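Local coordinates for packaging protein UL32 (Human herpesvirus 8 type M, PDB 6XF9) that forms a zinc-binding pentameric ring required for herpesviral packaging, and is thought to help bring new capsids to nuclear replication compartments, at residues A227-L239 / P263-P277. Residues are numbered along the deposited sequence; the frame is centred on the assembly and turned at random.
Sequences ALIDIWSTSSELL and PFFSPPLQADTSQGP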
loop_
_atom_site.group_PDB
_atom_site.type_symbol
_atom_site.label_atom_id
_atom_site.label_comp_id
_atom_site.label_asym_id
_atom_site.label_seq_id
_atom_site.Cartn_x
_atom_site.Cartn_y
_atom_site.Cartn_z
ATOM N N ALA D 227 -9.474 -12.817 52.792
ATOM C CA ALA D 227 -9.218 -11.386 52.638
ATOM C C ALA D 227 -9.699 -10.897 51.284
ATOM O O ALA D 227 -10.290 -9.815 51.175
ATOM C CB ALA D 227 -7.729 -11.101 52.804
ATOM N N LEU D 228 -9.406 -11.662 50.231
ATOM C CA LEU D 228 -9.928 -11.359 48.902
ATOM C C LEU D 228 -11.451 -11.324 48.911
ATOM O O LEU D 228 -12.064 -10.319 48.531
ATOM C CB LEU D 228 -9.399 -12.398 47.903
ATOM C CG LEU D 228 -10.024 -12.539 46.514
ATOM C CD1 LEU D 228 -9.698 -11.350 45.642
ATOM C CD2 LEU D 228 -9.533 -13.830 45.862
ATOM N N ILE D 229 -12.084 -12.395 49.395
ATOM C CA ILE D 229 -13.543 -12.489 49.311
ATOM C C ILE D 229 -14.215 -11.380 50.111
ATOM O O ILE D 229 -15.217 -10.794 49.669
ATOM C CB ILE D 229 -14.003 -13.873 49.792
ATOM C CG1 ILE D 229 -13.403 -14.965 48.918
ATOM C CG2 ILE D 229 -15.514 -13.969 49.772
ATOM C CD1 ILE D 229 -13.841 -16.323 49.301
ATOM N N ASP D 230 -13.675 -11.065 51.296
ATOM C CA ASP D 230 -14.253 -10.017 52.134
ATOM C C ASP D 230 -14.186 -8.660 51.446
ATOM O O ASP D 230 -15.206 -7.993 51.257
ATOM C CB ASP D 230 -13.530 -9.969 53.479
ATOM C CG ASP D 230 -14.041 -8.843 54.385
ATOM O OD1 ASP D 230 -15.118 -8.262 54.097
ATOM O OD2 ASP D 230 -13.368 -8.540 55.403
ATOM N N ILE D 231 -12.976 -8.233 51.079
ATOM C CA ILE D 231 -12.766 -6.888 50.543
ATOM C C ILE D 231 -13.545 -6.683 49.258
ATOM O O ILE D 231 -14.107 -5.606 49.031
ATOM C CB ILE D 231 -11.265 -6.628 50.345
ATOM C CG1 ILE D 231 -10.583 -6.462 51.697
ATOM C CG2 ILE D 231 -11.025 -5.430 49.430
ATOM C CD1 ILE D 231 -9.135 -6.810 51.670
ATOM N N TRP D 232 -13.579 -7.696 48.384
ATOM C CA TRP D 232 -14.200 -7.488 47.075
ATOM C C TRP D 232 -15.713 -7.602 47.119
ATOM O O TRP D 232 -16.392 -6.968 46.310
ATOM C CB TRP D 232 -13.616 -8.461 46.044
ATOM C CG TRP D 232 -12.297 -7.979 45.571
ATOM C CD1 TRP D 232 -11.100 -8.174 46.180
ATOM C CD2 TRP D 232 -12.034 -7.153 44.419
ATOM N NE1 TRP D 232 -10.102 -7.537 45.478
ATOM C CE2 TRP D 232 -10.652 -6.906 44.391
ATOM C CE3 TRP D 232 -12.838 -6.606 43.409
ATOM C CZ2 TRP D 232 -10.047 -6.148 43.389
ATOM C CZ3 TRP D 232 -12.236 -5.843 42.415
ATOM C CH2 TRP D 232 -10.853 -5.623 42.414
ATOM N N SER D 233 -16.274 -8.344 48.072
ATOM C CA SER D 233 -17.731 -8.348 48.171
ATOM C C SER D 233 -18.247 -7.106 48.877
ATOM O O SER D 233 -19.333 -6.615 48.542
ATOM C CB SER D 233 -18.223 -9.587 48.907
ATOM O OG SER D 233 -17.532 -9.721 50.133
ATOM N N THR D 234 -17.481 -6.548 49.820
ATOM C CA THR D 234 -17.980 -5.353 50.482
ATOM C C THR D 234 -17.848 -4.125 49.594
ATOM O O THR D 234 -18.583 -3.158 49.799
ATOM C CB THR D 234 -17.277 -5.097 51.833
ATOM O OG1 THR D 234 -15.854 -5.016 51.677
ATOM C CG2 THR D 234 -17.573 -6.276 52.784
ATOM N N SER D 235 -16.949 -4.126 48.603
ATOM C CA SER D 235 -16.766 -2.919 47.794
ATOM C C SER D 235 -16.895 -3.151 46.287
ATOM O O SER D 235 -16.446 -2.302 45.515
ATOM C CB SER D 235 -15.421 -2.258 48.090
ATOM O OG SER D 235 -14.360 -3.115 47.737
ATOM N N SER D 236 -17.498 -4.263 45.845
ATOM C CA SER D 236 -17.685 -4.536 44.416
ATOM C C SER D 236 -18.732 -5.634 44.226
ATOM O O SER D 236 -19.230 -6.222 45.190
ATOM C CB SER D 236 -16.373 -4.961 43.752
ATOM O OG SER D 236 -16.164 -6.365 43.897
ATOM N N GLU D 237 -19.042 -5.927 42.957
ATOM C CA GLU D 237 -19.982 -6.980 42.590
ATOM C C GLU D 237 -19.305 -8.187 41.953
ATOM O O GLU D 237 -19.985 -9.018 41.342
ATOM C CB GLU D 237 -21.008 -6.425 41.607
ATOM C CG GLU D 237 -20.325 -5.883 40.341
ATOM C CD GLU D 237 -21.279 -5.241 39.342
ATOM O OE1 GLU D 237 -22.433 -4.922 39.719
ATOM O OE2 GLU D 237 -20.865 -5.056 38.168
ATOM N N LEU D 238 -17.991 -8.323 42.114
ATOM C CA LEU D 238 -17.252 -9.366 41.410
ATOM C C LEU D 238 -17.696 -10.778 41.794
ATOM O O LEU D 238 -17.411 -11.735 41.061
ATOM C CB LEU D 238 -15.753 -9.158 41.645
ATOM C CG LEU D 238 -14.857 -10.119 40.857
ATOM C CD1 LEU D 238 -15.212 -10.059 39.374
ATOM C CD2 LEU D 238 -13.402 -9.786 41.056
ATOM N N LEU D 239 -18.363 -10.962 42.927
ATOM C CA LEU D 239 -18.665 -12.328 43.401
ATOM C C LEU D 239 -20.053 -12.950 43.199
ATOM O O LEU D 239 -20.405 -13.901 43.898
ATOM C CB LEU D 239 -18.270 -12.459 44.878
ATOM C CG LEU D 239 -16.789 -12.243 45.200
ATOM C CD1 LEU D 239 -16.551 -12.307 46.701
ATOM C CD2 LEU D 239 -15.927 -13.262 44.471
ATOM N N PRO D 263 -16.026 -6.838 58.957
ATOM C CA PRO D 263 -15.720 -6.317 57.616
ATOM C C PRO D 263 -14.369 -5.610 57.552
ATOM O O PRO D 263 -14.237 -4.520 58.128
ATOM C CB PRO D 263 -16.850 -5.317 57.351
ATOM C CG PRO D 263 -17.247 -4.843 58.712
ATOM C CD PRO D 263 -16.873 -5.913 59.730
ATOM N N PHE D 264 -13.389 -6.225 56.873
ATOM C CA PHE D 264 -12.031 -5.681 56.838
ATOM C C PHE D 264 -12.053 -4.247 56.362
ATOM O O PHE D 264 -11.306 -3.401 56.869
ATOM C CB PHE D 264 -11.141 -6.524 55.913
ATOM C CG PHE D 264 -9.693 -6.075 55.838
ATOM C CD1 PHE D 264 -9.311 -5.010 55.036
ATOM C CD2 PHE D 264 -8.707 -6.752 56.525
ATOM C CE1 PHE D 264 -7.971 -4.600 54.964
ATOM C CE2 PHE D 264 -7.366 -6.349 56.449
ATOM C CZ PHE D 264 -7.006 -5.276 55.672
ATOM N N PHE D 265 -12.914 -3.951 55.394
ATOM C CA PHE D 265 -12.856 -2.678 54.703
ATOM C C PHE D 265 -14.243 -2.103 54.483
ATOM O O PHE D 265 -15.131 -2.794 53.970
ATOM C CB PHE D 265 -12.143 -2.913 53.366
ATOM C CG PHE D 265 -12.209 -1.774 52.416
ATOM C CD1 PHE D 265 -11.682 -0.541 52.760
ATOM C CD2 PHE D 265 -12.743 -1.952 51.151
ATOM C CE1 PHE D 265 -11.715 0.512 51.869
ATOM C CE2 PHE D 265 -12.779 -0.908 50.250
ATOM C CZ PHE D 265 -12.262 0.333 50.608
ATOM N N SER D 266 -14.402 -0.823 54.835
ATOM C CA SER D 266 -15.632 -0.068 54.617
ATOM C C SER D 266 -15.346 1.050 53.617
ATOM O O SER D 266 -14.541 1.952 53.917
ATOM C CB SER D 266 -16.170 0.514 55.928
ATOM O OG SER D 266 -15.225 1.392 56.515
ATOM N N PRO D 267 -15.987 1.064 52.447
ATOM C CA PRO D 267 -15.661 2.077 51.425
ATOM C C PRO D 267 -16.324 3.407 51.726
ATOM O O PRO D 267 -17.466 3.459 52.214
ATOM C CB PRO D 267 -16.219 1.472 50.126
ATOM C CG PRO D 267 -17.306 0.558 50.572
ATOM C CD PRO D 267 -16.895 0.022 51.934
ATOM N N PRO D 268 -15.670 4.505 51.367
ATOM C CA PRO D 268 -16.295 5.823 51.510
ATOM C C PRO D 268 -17.474 6.009 50.562
ATOM O O PRO D 268 -17.653 5.297 49.570
ATOM C CB PRO D 268 -15.162 6.798 51.164
ATOM C CG PRO D 268 -14.174 5.989 50.364
ATOM C CD PRO D 268 -14.287 4.576 50.863
ATOM N N LEU D 269 -18.294 7.000 50.890
ATOM C CA LEU D 269 -19.280 7.461 49.932
ATOM C C LEU D 269 -18.585 8.362 48.915
ATOM O O LEU D 269 -17.459 8.830 49.130
ATOM C CB LEU D 269 -20.392 8.233 50.636
ATOM C CG LEU D 269 -20.857 7.759 52.010
ATOM C CD1 LEU D 269 -21.694 8.851 52.621
ATOM C CD2 LEU D 269 -21.644 6.452 51.917
ATOM N N GLN D 270 -19.284 8.636 47.814
ATOM C CA GLN D 270 -18.704 9.267 46.628
ATOM C C GLN D 270 -17.643 8.384 45.960
ATOM O O GLN D 270 -16.796 8.885 45.203
ATOM C CB GLN D 270 -18.118 10.649 46.960
ATOM N N ALA D 271 -17.672 7.069 46.210
ATOM C CA ALA D 271 -16.796 6.120 45.538
ATOM C C ALA D 271 -17.612 5.057 44.815
ATOM O O ALA D 271 -18.688 4.650 45.272
ATOM C CB ALA D 271 -15.836 5.439 46.526
ATOM N N ASP D 272 -17.054 4.576 43.701
ATOM C CA ASP D 272 -17.675 3.584 42.821
ATOM C C ASP D 272 -17.502 2.230 43.492
ATOM O O ASP D 272 -16.486 1.557 43.332
ATOM C CB ASP D 272 -17.037 3.635 41.433
ATOM C CG ASP D 272 -17.727 2.727 40.416
ATOM O OD1 ASP D 272 -18.270 1.665 40.791
ATOM O OD2 ASP D 272 -17.735 3.085 39.224
ATOM N N THR D 273 -18.502 1.849 44.291
ATOM C CA THR D 273 -18.505 0.590 45.023
ATOM C C THR D 273 -18.983 -0.617 44.197
ATOM O O THR D 273 -19.367 -1.631 44.799
ATOM C CB THR D 273 -19.363 0.731 46.287
ATOM O OG1 THR D 273 -20.742 0.933 45.931
ATOM C CG2 THR D 273 -18.884 1.931 47.092
ATOM N N SER D 274 -18.975 -0.565 42.862
ATOM C CA SER D 274 -19.260 -1.748 42.055
ATOM C C SER D 274 -18.023 -2.318 41.371
ATOM O O SER D 274 -18.099 -3.407 40.784
ATOM C CB SER D 274 -20.321 -1.446 40.998
ATOM O OG SER D 274 -19.783 -0.561 40.041
ATOM N N GLN D 275 -16.894 -1.614 41.437
ATOM C CA GLN D 275 -15.670 -1.965 40.734
ATOM C C GLN D 275 -14.523 -2.280 41.677
ATOM O O GLN D 275 -13.415 -2.544 41.203
ATOM C CB GLN D 275 -15.241 -0.812 39.816
ATOM C CG GLN D 275 -16.008 -0.678 38.523
ATOM C CD GLN D 275 -15.474 0.449 37.666
ATOM O OE1 GLN D 275 -14.498 0.286 36.936
ATOM N NE2 GLN D 275 -16.105 1.598 37.753
ATOM N N GLY D 276 -14.739 -2.235 42.991
ATOM C CA GLY D 276 -13.743 -2.673 43.943
ATOM C C GLY D 276 -12.475 -1.846 43.903
ATOM O O GLY D 276 -12.383 -0.835 43.197
ATOM N N PRO D 277 -11.468 -2.248 44.683
ATOM C CA PRO D 277 -10.191 -1.526 44.701
ATOM C C PRO D 277 -9.398 -1.842 43.441
ATOM O O PRO D 277 -8.227 -2.230 43.497
ATOM C CB PRO D 277 -9.520 -2.053 45.971
ATOM C CG PRO D 277 -10.055 -3.441 46.117
ATOM C CD PRO D 277 -11.417 -3.492 45.468
#
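Pro277 sets the CD-CG edge of its ring over one face of the Trp232 indole: its CD sits 3.5 Å from the centroid of the Trp232 six-membered ring, 8° off the normal, a CH-pi contact. Proline suits the place because its CD methylene, next to nitrogen, is somewhat polarised and meets a broad pi face. Beside it the chain comes close as Gly276, whose CA is 3.8 Å from Trp232 CZ3; glycine, with no side chain, lets the backbone pass this near the indole, and the positive phi also favours it. Ile231 wedges between both ends of the loop. Its CG2, anti to the backbone N, reaches Pro277 CG, while the other branch ends with CD1 3.8 Å from Phe264 CD1, the two side chains lying alongside and pointing the same way. One turn on from Ile231, small Ser235 lets the Phe265 ring approach closely, its CB at the ring edge 3.7 Å from Phe265 CE2. The Ser235 hydroxyl bonds back to Ile231 O, so this polar group has a partner four residues back. Pro267 fills the shallow hollow beside Thr234 O and Ser235 CB.

Polar ties fasten both ends of this surface. Asp230 extends its carboxylate, CG anti to the backbone N (chi1 177°), so that OD2 accepts from Phe264 N at 2.7 Å on its syn side; the carboxylate stands nearly perpendicular to the Phe264 ring. Past Ser235, Ser236 and Gln275 form a single beta bridge, with weak bonds from Gly276 N to Ser235 O and from Glu237 N to Ser274 O. The loop thus packs along the last turns of helix 225-235 and the residues that follow. Helices 14-22 and 89-106 complete the packing through Leu21, Met93 and Trp89, the last edge-to-face with Trp232, while the weakly bonded strand 271-272 pairs antiparallel with strand 26-27.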